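Local atomic coordinates of PduO-type ATP--cob(I)alamin adenosyltransferase (Sulfolobus tokodaii, PDB entry 1WOZ), a protein that probably transfers the adenosyl group of ATP to cob(I)alamin, as a trimeric helical-bundle enzyme of the PduO-type adenosyltransferase family. Residues Val25-Leu28 against Gly29-Glu33; Val120-Arg123 against Val124-Asn127; Asn127-Lys130 against Tyr131-Leu135. All coordinates share one frame; numbering follows the deposited sequence.

Contact 1: residues Val25-Leu28 against Gly29-Glu33; sequences VNFL and GDLDE
Val25 O accepts the amide of Gly29 at 2.9 Å (Gly29 N), the first of four i to i+4 bonds that run from 25-28 to 29-33 in helix 23-44, one of the long helices of the bundle of this cobalamin adenosyltransferase family. At Asn26 the carbonyl takes the amide of Asp30, while the side chain reaches the same residue through water: water 1 donates to Asn26 OD1 at 3.2 Å and to Asp30 OD1 at 2.9 Å. Both polar ends have other partners, Asn26 ND2 on Ser22 O, Asn26 OD1 on Arg126 of the second subunit and Asp30 OD2 on Tyr131, and the water joins the two side chains one turn apart. Phe27 has CG anti to its backbone N (chi1 -159°), which lays the ring obliquely against Leu31, CD2 to Leu31 CD1 being 4.0 Å; Leu68 of helix 48-69 packs on both. Leu28 receives Asp32 N on its carbonyl. From there the Asp32 carboxylate leads away to a salt bridge with Arg118 of the second subunit; Asp32 also touches the bound polyether. Leu31 also folds its branch back over the turn, with CG 3.4 Å from Phe27 O.

Contact 2: residues Val120-Arg123 against Val124-Asn127; sequences VARR and VERN
Arg126 turns its CG away from its own carbonyl carbon (chi1 -69°) and kinks at chi3, and this setting and bend fold the guanidinium back over the preceding turn of helix 109-134, a long helix of the adenosyltransferase bundle. One face of the group lies over Arg123 CA, 3.5 Å from Arg126 NH2, and NH2 is equally near Arg123 CB. Folded like this, the arginine presents NE to Asn26 OD1 of the third subunit in a hydrogen bond across the trimer interface. Arg123 takes the other course: CG is anti to its backbone N, and the chain bends at chi3 to carry its guanidinium to Glu33 of its own chain and Glu33 of the third subunit. Arg123 of both other subunits packs against it, so arginines and Glu33 carboxylates gather where the three chains meet. Asn127 runs beside Arg123, pointing the same way, its ND2 3.9 Å from Arg123 CG and its amide plane 49° from the guanidinium plane; ND2 itself is bonded to Asp30. Underneath, the helix is regular, with Asn127 N giving a nearly straight bond to Arg123 O (168°). On the inner side, Val124 CG2 sits 3.3 Å from Val120 O and meets Val120 CG1 more loosely, and Leu34 of helix 23-44 packs on Val124. Glu125, whose OE2 is held by Asn147 and by Lys20 of the third subunit, also touches water 2: that water donates to Arg122 O at 3.2 Å and, weakly, to Glu125 OE1.

Contact 3: residues Asn127-Lys130 against Tyr131-Leu135; sequences NAVK and YTKEL
The Tyr131 ring takes Asn127 O over one face, 3.1 Å above its plane and offset toward the rim, with CD2 the nearest ring atom. The same carbonyl accepts Tyr131 N at 2.7 Å, so one oxygen is both bonded to the backbone of the tyrosine and roofed by its ring. What puts the ring there is the first torsion, CG lying opposite the carbonyl carbon (chi1 -59°), which folds it back along the helix. Asn127 runs alongside with its amide plane turned 65° from the ring, and its CB comes within 3.5 Å of Tyr131 CE2. The hydroxyl is bonded to Asp30 of helix 23-44, and Phe27 of that helix meets the ring. All this lies in the final turns of helix 109-134, where it packs against helix 23-44 in the bundle. Lys130 crosses the ring at a slant: a bend at chi3 brings CE to 4.0 Å from Tyr131 CE1. A leucine in place of Tyr131 would probably leave Asp30 without its hydroxyl partner and open a gap beside Phe27 and Asn127. Further on, Lys133 N bonds to Lys130 O, three residues back, at 3.1 Å, the donor standing 62° out of the carbonyl plane instead of on a lone pair. The methylenes of Lys133 fold back as well, CB lying 3.3 Å from Lys130 O and CG 3.6 Å from Val129 O.

Contact 1 comes first along the chain, on helix 23-44; contacts 2 and 3 follow each other on helix 109-134 and share Asn127. Their centres lie 10 to 12 Å apart, on the same side of the chain's centre, and the two helices pack directly against each other. Asp30 is the hub: OD2 probably accepts hydrogen bonds from both Asn127 ND2 (2.9 Å) and Tyr131 OH (2.5 Å), tying contact 1 to the other two, while Glu33 of contact 1 forms a salt bridge with Arg123 of contact 2. Contact 1 meets the second subunit, contacts 2 and 3 meet the third, and Arg123 of contact 2 touches both, so this helix pair carries polar links within the subunit and across the trimer.

Contact 1: residues Val25-Leu28 against Gly29-Glu33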
# COMPACT_ATOMS: atom_id res chain seq x y z
N VAL A 25 12.70 14.06 -3.86
CA VAL A 25 12.31 13.48 -2.57
C VAL A 25 11.14 12.51 -2.73
O VAL A 25 11.13 11.44 -2.11
CB VAL A 25 11.94 14.59 -1.57
CG1 VAL A 25 11.43 13.96 -0.26
CG2 VAL A 25 13.18 15.45 -1.28
N ASN A 26 10.17 12.87 -3.56
CA ASN A 26 9.03 11.98 -3.82
C ASN A 26 9.45 10.69 -4.56
O ASN A 26 8.95 9.61 -4.25
CB ASN A 26 7.96 12.73 -4.62
CG ASN A 26 7.04 13.55 -3.72
OD1 ASN A 26 6.21 13.00 -2.99
ND2 ASN A 26 7.18 14.87 -3.77
N PHE A 27 10.36 10.80 -5.53
CA PHE A 27 10.83 9.63 -6.26
C PHE A 27 11.54 8.69 -5.27
O PHE A 27 11.29 7.48 -5.25
CB PHE A 27 11.79 10.06 -7.39
CG PHE A 27 11.96 9.04 -8.49
CD1 PHE A 27 12.51 9.42 -9.72
CD2 PHE A 27 11.59 7.70 -8.31
CE1 PHE A 27 12.69 8.49 -10.75
CE2 PHE A 27 11.76 6.76 -9.34
CZ PHE A 27 12.32 7.17 -10.57
N LEU A 28 12.43 9.25 -4.45
CA LEU A 28 13.13 8.44 -3.45
C LEU A 28 12.11 7.84 -2.47
O LEU A 28 12.28 6.71 -2.02
CB LEU A 28 14.15 9.30 -2.68
CG LEU A 28 15.31 9.84 -3.53
CD1 LEU A 28 16.17 10.79 -2.66
CD2 LEU A 28 16.17 8.67 -4.03
N GLY A 29 11.07 8.59 -2.13
CA GLY A 29 10.05 8.06 -1.23
C GLY A 29 9.32 6.89 -1.87
O GLY A 29 9.04 5.87 -1.20
N ASP A 30 9.00 7.01 -3.16
CA ASP A 30 8.31 5.91 -3.86
C ASP A 30 9.20 4.66 -3.93
O ASP A 30 8.72 3.53 -3.77
CB ASP A 30 7.91 6.33 -5.28
CG ASP A 30 6.81 7.37 -5.29
OD1 ASP A 30 6.15 7.55 -4.25
OD2 ASP A 30 6.61 8.01 -6.34
N LEU A 31 10.50 4.86 -4.15
CA LEU A 31 11.43 3.75 -4.20
C LEU A 31 11.46 3.03 -2.87
O LEU A 31 11.51 1.80 -2.81
CB LEU A 31 12.84 4.23 -4.57
CG LEU A 31 12.90 4.64 -6.05
CD1 LEU A 31 14.18 5.40 -6.32
CD2 LEU A 31 12.79 3.40 -6.95
N ASP A 32 11.45 3.79 -1.78
CA ASP A 32 11.46 3.20 -0.44
C ASP A 32 10.16 2.40 -0.19
O ASP A 32 10.19 1.29 0.37
CB ASP A 32 11.63 4.31 0.62
CG ASP A 32 11.56 3.79 2.05
OD1 ASP A 32 12.14 2.74 2.36
OD2 ASP A 32 10.92 4.46 2.89
N GLU A 33 9.02 2.96 -0.59
CA GLU A 33 7.76 2.24 -0.41
C GLU A 33 7.82 0.92 -1.18
O GLU A 33 7.48 -0.14 -0.66
CB GLU A 33 6.57 3.11 -0.87
CG GLU A 33 5.23 2.41 -0.60
CD GLU A 33 4.00 3.24 -0.97
OE1 GLU A 33 4.14 4.42 -1.33
OE2 GLU A 33 2.87 2.70 -0.87
O HOH W 1 5.05 10.15 -3.67

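Contact 2: residues Val120-Arg123 against Val124-Asn127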
# COMPACT_ATOMS: atom_id res chain seq x y z
N VAL A 120 2.59 -1.97 -6.94
CA VAL A 120 3.27 -0.80 -6.38
C VAL A 120 4.44 -0.44 -7.31
O VAL A 120 4.70 0.75 -7.56
CB VAL A 120 3.75 -1.08 -4.94
CG1 VAL A 120 4.65 0.10 -4.41
CG2 VAL A 120 2.52 -1.20 -4.04
N ALA A 121 5.13 -1.45 -7.85
CA ALA A 121 6.24 -1.18 -8.77
C ALA A 121 5.70 -0.39 -9.98
O ALA A 121 6.34 0.54 -10.47
CB ALA A 121 6.88 -2.49 -9.22
N ARG A 122 4.52 -0.78 -10.46
CA ARG A 122 3.91 -0.10 -11.59
C ARG A 122 3.52 1.34 -11.22
O ARG A 122 3.65 2.25 -12.06
CB ARG A 122 2.70 -0.91 -12.12
CG ARG A 122 3.18 -2.12 -12.95
CD ARG A 122 2.05 -3.00 -13.49
NE ARG A 122 1.10 -2.31 -14.37
CZ ARG A 122 1.19 -2.21 -15.70
NH1 ARG A 122 2.21 -2.74 -16.36
NH2 ARG A 122 0.22 -1.60 -16.39
N ARG A 123 3.13 1.58 -9.97
CA ARG A 123 2.80 2.94 -9.55
C ARG A 123 4.08 3.79 -9.53
O ARG A 123 4.08 4.96 -9.97
CB ARG A 123 2.10 2.95 -8.17
CG ARG A 123 2.23 4.30 -7.42
CD ARG A 123 1.10 4.54 -6.40
NE ARG A 123 0.94 3.47 -5.41
CZ ARG A 123 1.59 3.39 -4.26
NH1 ARG A 123 2.48 4.33 -3.95
NH2 ARG A 123 1.32 2.41 -3.39
N VAL A 124 5.18 3.21 -9.05
CA VAL A 124 6.47 3.92 -9.03
C VAL A 124 6.91 4.19 -10.47
O VAL A 124 7.42 5.28 -10.78
CB VAL A 124 7.57 3.10 -8.29
CG1 VAL A 124 8.92 3.90 -8.28
CG2 VAL A 124 7.12 2.80 -6.85
N GLU A 125 6.71 3.22 -11.36
CA GLU A 125 7.08 3.40 -12.78
C GLU A 125 6.32 4.59 -13.39
O GLU A 125 6.93 5.45 -14.06
CB GLU A 125 6.77 2.13 -13.59
CG GLU A 125 7.11 2.31 -15.08
CD GLU A 125 6.67 1.14 -15.95
OE1 GLU A 125 6.09 0.16 -15.43
OE2 GLU A 125 6.92 1.21 -17.18
N ARG A 126 5.00 4.65 -13.18
CA ARG A 126 4.21 5.78 -13.70
C ARG A 126 4.67 7.10 -13.09
O ARG A 126 4.82 8.10 -13.80
CB ARG A 126 2.71 5.61 -13.41
CG ARG A 126 1.99 4.49 -14.19
CD ARG A 126 0.47 4.62 -14.00
NE ARG A 126 0.07 4.72 -12.59
CZ ARG A 126 -0.01 3.68 -11.74
NH1 ARG A 126 0.28 2.45 -12.13
NH2 ARG A 126 -0.40 3.88 -10.48
N ASN A 127 4.88 7.14 -11.78
CA ASN A 127 5.36 8.37 -11.14
C ASN A 127 6.73 8.78 -11.72
O ASN A 127 6.99 9.96 -11.95
CB ASN A 127 5.46 8.19 -9.62
CG ASN A 127 4.11 7.99 -8.97
OD1 ASN A 127 3.07 8.13 -9.61
ND2 ASN A 127 4.11 7.65 -7.68
O HOH W 2 3.36 1.15 -15.00

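Contact 3: residues Asn127-Lys130 against Tyr131-Leu135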
# COMPACT_ATOMS: atom_id res chain seq x y z
N ASN A 127 4.88 7.14 -11.78
CA ASN A 127 5.36 8.37 -11.14
C ASN A 127 6.73 8.78 -11.72
O ASN A 127 6.99 9.96 -11.95
CB ASN A 127 5.46 8.19 -9.62
CG ASN A 127 4.11 7.99 -8.97
OD1 ASN A 127 3.07 8.13 -9.61
ND2 ASN A 127 4.11 7.65 -7.68
N ALA A 128 7.61 7.80 -11.96
CA ALA A 128 8.92 8.10 -12.52
C ALA A 128 8.80 8.85 -13.85
O ALA A 128 9.56 9.80 -14.10
CB ALA A 128 9.73 6.81 -12.72
N VAL A 129 7.87 8.43 -14.70
CA VAL A 129 7.65 9.11 -15.97
C VAL A 129 7.26 10.56 -15.69
O VAL A 129 7.73 11.49 -16.35
CB VAL A 129 6.54 8.42 -16.79
CG1 VAL A 129 6.24 9.24 -18.04
CG2 VAL A 129 7.00 7.03 -17.20
N LYS A 130 6.41 10.77 -14.69
CA LYS A 130 6.00 12.12 -14.33
C LYS A 130 7.17 12.93 -13.74
O LYS A 130 7.33 14.11 -14.04
CB LYS A 130 4.85 12.06 -13.31
CG LYS A 130 4.41 13.40 -12.75
CD LYS A 130 3.34 13.22 -11.68
CE LYS A 130 3.83 12.36 -10.51
NZ LYS A 130 2.78 12.15 -9.46
N TYR A 131 7.99 12.30 -12.90
CA TYR A 131 9.11 13.02 -12.30
C TYR A 131 10.14 13.42 -13.33
O TYR A 131 10.82 14.44 -13.17
CB TYR A 131 9.80 12.17 -11.24
CG TYR A 131 8.91 11.74 -10.10
CD1 TYR A 131 8.02 12.63 -9.51
CD2 TYR A 131 8.99 10.44 -9.60
CE1 TYR A 131 7.22 12.23 -8.43
CE2 TYR A 131 8.21 10.04 -8.54
CZ TYR A 131 7.32 10.92 -7.95
OH TYR A 131 6.55 10.49 -6.90
N THR A 132 10.27 12.62 -14.38
CA THR A 132 11.23 12.91 -15.43
C THR A 132 10.91 14.24 -16.11
O THR A 132 11.80 14.91 -16.63
CB THR A 132 11.28 11.80 -16.48
OG1 THR A 132 9.97 11.60 -17.03
CG2 THR A 132 11.75 10.50 -15.86
N LYS A 133 9.64 14.62 -16.09
CA LYS A 133 9.23 15.88 -16.68
C LYS A 133 9.78 17.05 -15.87
O LYS A 133 10.13 18.10 -16.42
CB LYS A 133 7.70 15.98 -16.72
CG LYS A 133 7.05 14.81 -17.42
CD LYS A 133 7.54 14.65 -18.85
CE LYS A 133 6.93 13.42 -19.50
NZ LYS A 133 5.44 13.41 -19.35
N GLU A 134 9.86 16.87 -14.56
CA GLU A 134 10.39 17.92 -13.71
C GLU A 134 11.90 17.82 -13.55
O GLU A 134 12.56 18.79 -13.19
CB GLU A 134 9.71 17.87 -12.35
CG GLU A 134 8.22 18.17 -12.42
CD GLU A 134 7.52 17.95 -11.09
OE1 GLU A 134 7.29 16.77 -10.72
OE2 GLU A 134 7.20 18.96 -10.42
N LEU A 135 12.44 16.64 -13.81
CA LEU A 135 13.88 16.40 -13.69
C LEU A 135 14.38 15.63 -14.91
O LEU A 135 14.68 14.45 -14.82
CB LEU A 135 14.18 15.58 -12.43
CG LEU A 135 13.61 16.05 -11.10
CD1 LEU A 135 13.86 14.98 -10.05
CD2 LEU A 135 14.25 17.37 -10.69